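PDB 5NGO: inactive poly [ADP-ribose] polymerase RCD1 from Arabidopsis thaliana, which contains a PARP-like domain classed as inactive and is bound by the downy mildew effector HaRxL106, which suppresses plant immunity. Local coordinates for residues I164-N167 with I168-N171; A44-Q47 with K48-I52. All blocks are in the same frame, centred on the assembly; numbering follows the deposited sequence.

Contact 1. Residues I164-N167 with I168-N171; sequences IVWN and INMN
Val165 sets its first torsion at 172°, with CG1 opposite the backbone N, and this sends the methyl across to Asn169, 3.8 Å from its CB. Met170 reaches back by another route: CG sits between the backbone N and carbonyl carbon, and a bend at chi3 (70°) curls the thioether over Asn167. Met170 CE ends 3.6 Å from Asn167 O and 3.9 Å from Asn167 OD1, so the methyl packs against both main chain and amide. Beneath these side chains the backbone makes two overlapping beta turns just after strand 162-165. Asn169 N bonds to Trp166 O at 2.8 Å, and one residue on, Met170 N bonds to Asn167 O at 3.1 Å, the second N-H pointing almost straight at its acceptor. In both bonds the donor sits well above the carbonyl plane, in keeping with three-residue spacing in a tight turn. Trp166 and Asn169 run side by side, pointing the same way. The amide nitrogen ND2 comes near the ring plane at the edge, 4.1 Å from Trp166 CD1, with the two planes 58° apart. What fixes this amide is Asn152, whose OD1 accepts from Asn169 ND2 and, weakly, from Trp166 N. Behind the tryptophan, Ile164 CG2 rests 3.7 Å above one face, toward the rim. Met170 and Asn167 also touch Ile98 and Ile89, which places the turn against neighbouring strands 98-102 and 89-91. The contact thus divides its work: main-chain bonds bend the chain as it leaves strand 162-165 on its way to strand 174-182, Val165 and Met170 lay methyl groups against asparagines by van der Waals contact, and the Asn169 amide is held by a polar partner rather than by the indole beside it.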
# COMPACT_ATOMS: atom_id res chain seq x y z
N ILE A 164 -2.56 5.68 6.20
CA ILE A 164 -1.23 6.06 6.68
C ILE A 164 -0.82 4.93 7.61
O ILE A 164 -1.51 4.66 8.59
CB ILE A 164 -1.25 7.37 7.50
CG1 ILE A 164 -1.85 8.52 6.69
CG2 ILE A 164 0.15 7.73 7.96
CD1 ILE A 164 -0.95 9.07 5.62
N VAL A 165 0.28 4.26 7.28
CA VAL A 165 0.88 3.27 8.16
C VAL A 165 2.09 3.93 8.80
O VAL A 165 2.98 4.43 8.10
CB VAL A 165 1.28 2.00 7.40
CG1 VAL A 165 2.07 1.06 8.29
CG2 VAL A 165 0.05 1.32 6.83
N TRP A 166 2.11 3.95 10.14
CA TRP A 166 3.19 4.66 10.88
C TRP A 166 4.53 3.95 10.69
O TRP A 166 4.57 2.75 10.47
CB TRP A 166 2.87 4.77 12.38
CG TRP A 166 1.51 5.32 12.62
CD1 TRP A 166 0.43 4.66 13.17
CD2 TRP A 166 1.04 6.62 12.24
NE1 TRP A 166 -0.66 5.48 13.18
CE2 TRP A 166 -0.32 6.69 12.62
CE3 TRP A 166 1.64 7.73 11.64
CZ2 TRP A 166 -1.08 7.84 12.42
CZ3 TRP A 166 0.88 8.87 11.43
CH2 TRP A 166 -0.47 8.92 11.82
N ASN A 167 5.62 4.71 10.78
CA ASN A 167 6.96 4.17 10.52
C ASN A 167 7.27 2.91 11.32
O ASN A 167 7.77 1.94 10.75
CB ASN A 167 8.03 5.24 10.74
CG ASN A 167 8.09 6.24 9.58
OD1 ASN A 167 7.23 6.25 8.70
ND2 ASN A 167 9.10 7.09 9.58
N ILE A 168 6.92 2.91 12.59
CA ILE A 168 7.10 1.75 13.46
C ILE A 168 6.44 0.46 12.92
O ILE A 168 6.92 -0.65 13.16
CB ILE A 168 6.63 2.02 14.93
CG1 ILE A 168 5.14 2.42 15.05
CG2 ILE A 168 7.54 3.01 15.65
CD1 ILE A 168 4.54 2.08 16.39
N ASN A 169 5.35 0.61 12.17
CA ASN A 169 4.58 -0.52 11.67
C ASN A 169 4.92 -0.92 10.23
O ASN A 169 4.35 -1.89 9.74
CB ASN A 169 3.09 -0.17 11.75
CG ASN A 169 2.59 0.00 13.20
OD1 ASN A 169 3.17 -0.53 14.14
ND2 ASN A 169 1.52 0.76 13.36
N MET A 170 5.84 -0.23 9.56
CA MET A 170 5.98 -0.40 8.13
C MET A 170 6.41 -1.81 7.73
O MET A 170 5.99 -2.31 6.69
CB MET A 170 6.92 0.63 7.51
CG MET A 170 8.38 0.33 7.61
SD MET A 170 9.36 1.52 6.65
CE MET A 170 9.17 3.02 7.62
N ASN A 171 7.24 -2.45 8.55
CA ASN A 171 7.73 -3.79 8.25
C ASN A 171 6.87 -4.93 8.78
O ASN A 171 6.97 -6.05 8.28
CB ASN A 171 9.17 -3.95 8.72
CG ASN A 171 10.15 -3.16 7.85
OD1 ASN A 171 9.93 -3.00 6.66
ND2 ASN A 171 11.22 -2.64 8.44

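Contact 2. Residues A44-Q47 with K48-I52; sequences ALFQ and KQVEI
The Phe46 ring meets Val50 obliquely, one turn further along the alpha-helix 37-57: Val50 CG2 lies 3.7 Å from Phe46 CE2 and also near CD2. Away from the helix, Phe46 touches Arg127 and Ile129 of strand 121-129, and Val50 touches Ile129 too, so the aromatic-valine pair belongs to the side by which the helix packs on the sheet. With CG opposite the backbone N (chi1 178°), the ring extends from the helix while its CD2-CE2 side stays within reach of the valine. Val50 CG2 also rests 3.4 Å from Phe46 O, the carbonyl that accepts Val50 N in its plane at 2.9 Å. The other i to i+4 bonds differ in approach: Gln49 N also lies in the carbonyl plane of Leu45, Lys48 N is tilted from that of Ala44, and Glu51 N stands above that of Gln47. Gln49 NE2 is hydrogen-bonded to Thr53 OG1, one turn on. On the solvent side Lys48, bent at chi2, extends outward from the helix, and Glu51 leans back until its OE2 stands 3.5 Å from Lys48 NZ, a salt bridge.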
# COMPACT_ATOMS: atom_id res chain seq x y z
N ALA A 44 5.15 -14.95 6.00
CA ALA A 44 5.01 -15.61 7.30
C ALA A 44 5.09 -14.60 8.45
O ALA A 44 4.31 -14.70 9.39
CB ALA A 44 6.04 -16.71 7.45
N LEU A 45 6.02 -13.65 8.37
CA LEU A 45 6.13 -12.59 9.39
C LEU A 45 4.86 -11.76 9.48
O LEU A 45 4.32 -11.56 10.55
CB LEU A 45 7.33 -11.67 9.07
CG LEU A 45 7.75 -10.62 10.09
CD1 LEU A 45 9.24 -10.34 9.92
CD2 LEU A 45 6.99 -9.32 10.03
N PHE A 46 4.39 -11.29 8.33
CA PHE A 46 3.13 -10.54 8.21
C PHE A 46 1.96 -11.33 8.80
O PHE A 46 1.18 -10.77 9.56
CB PHE A 46 2.88 -10.19 6.72
CG PHE A 46 1.59 -9.46 6.45
CD1 PHE A 46 1.53 -8.08 6.54
CD2 PHE A 46 0.44 -10.16 6.08
CE1 PHE A 46 0.34 -7.40 6.28
CE2 PHE A 46 -0.75 -9.48 5.82
CZ PHE A 46 -0.79 -8.10 5.92
N GLN A 47 1.84 -12.61 8.46
CA GLN A 47 0.74 -13.45 8.97
C GLN A 47 0.80 -13.68 10.48
O GLN A 47 -0.25 -13.88 11.10
CB GLN A 47 0.65 -14.78 8.21
CG GLN A 47 -0.02 -14.60 6.85
CD GLN A 47 0.08 -15.82 5.93
OE1 GLN A 47 0.96 -16.67 6.07
NE2 GLN A 47 -0.82 -15.87 4.95
N LYS A 48 1.99 -13.62 11.07
CA LYS A 48 2.10 -13.64 12.54
C LYS A 48 1.63 -12.33 13.15
O LYS A 48 1.00 -12.34 14.19
CB LYS A 48 3.51 -13.94 13.01
CG LYS A 48 3.83 -15.41 12.98
CD LYS A 48 3.07 -16.28 14.01
CE LYS A 48 3.13 -17.70 13.51
NZ LYS A 48 2.28 -18.59 14.34
N GLN A 49 1.93 -11.20 12.51
CA GLN A 49 1.41 -9.92 12.97
C GLN A 49 -0.12 -9.86 12.85
O GLN A 49 -0.78 -9.22 13.68
CB GLN A 49 2.06 -8.75 12.21
CG GLN A 49 1.65 -7.36 12.68
CD GLN A 49 2.06 -7.13 14.13
OE1 GLN A 49 3.25 -7.16 14.47
NE2 GLN A 49 1.07 -6.83 14.98
N VAL A 50 -0.68 -10.53 11.83
CA VAL A 50 -2.14 -10.64 11.67
C VAL A 50 -2.74 -11.34 12.88
O VAL A 50 -3.70 -10.84 13.46
CB VAL A 50 -2.52 -11.37 10.34
CG1 VAL A 50 -4.01 -11.71 10.30
CG2 VAL A 50 -2.16 -10.53 9.13
N GLU A 51 -2.17 -12.49 13.25
CA GLU A 51 -2.59 -13.21 14.46
C GLU A 51 -2.52 -12.35 15.72
O GLU A 51 -3.44 -12.36 16.51
CB GLU A 51 -1.74 -14.45 14.69
CG GLU A 51 -2.12 -15.62 13.81
CD GLU A 51 -1.23 -16.81 14.06
OE1 GLU A 51 -0.99 -17.16 15.23
OE2 GLU A 51 -0.77 -17.38 13.08
N ILE A 52 -1.41 -11.63 15.89
CA ILE A 52 -1.22 -10.76 17.06
C ILE A 52 -2.26 -9.65 17.10
O ILE A 52 -2.87 -9.42 18.14
CB ILE A 52 0.21 -10.17 17.11
CG1 ILE A 52 1.22 -11.29 17.39
CG2 ILE A 52 0.33 -9.09 18.19
CD1 ILE A 52 2.66 -10.90 17.12

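Contact 1 is partly buried, at the end of strand 162-165, whereas contact 2 is a surface contact on helix 37-57; they hold different elements, and their centres are about 15 Å apart. They nevertheless touch, with Leu45 CD2 packing 3.7 Å from Asn171 O, and Gln49 of the helix also reaches Thr172 and His173, just beyond the turn. Place and chemistry go together. In 164-171 the hydrogen bonds span three residues, and the Asn169 amide is tied to Asn152 of a neighbouring loop. In 44-52 the regular four-residue spacing prevails, with apolar groups toward strand 121-129 and an ion pair on the outer side.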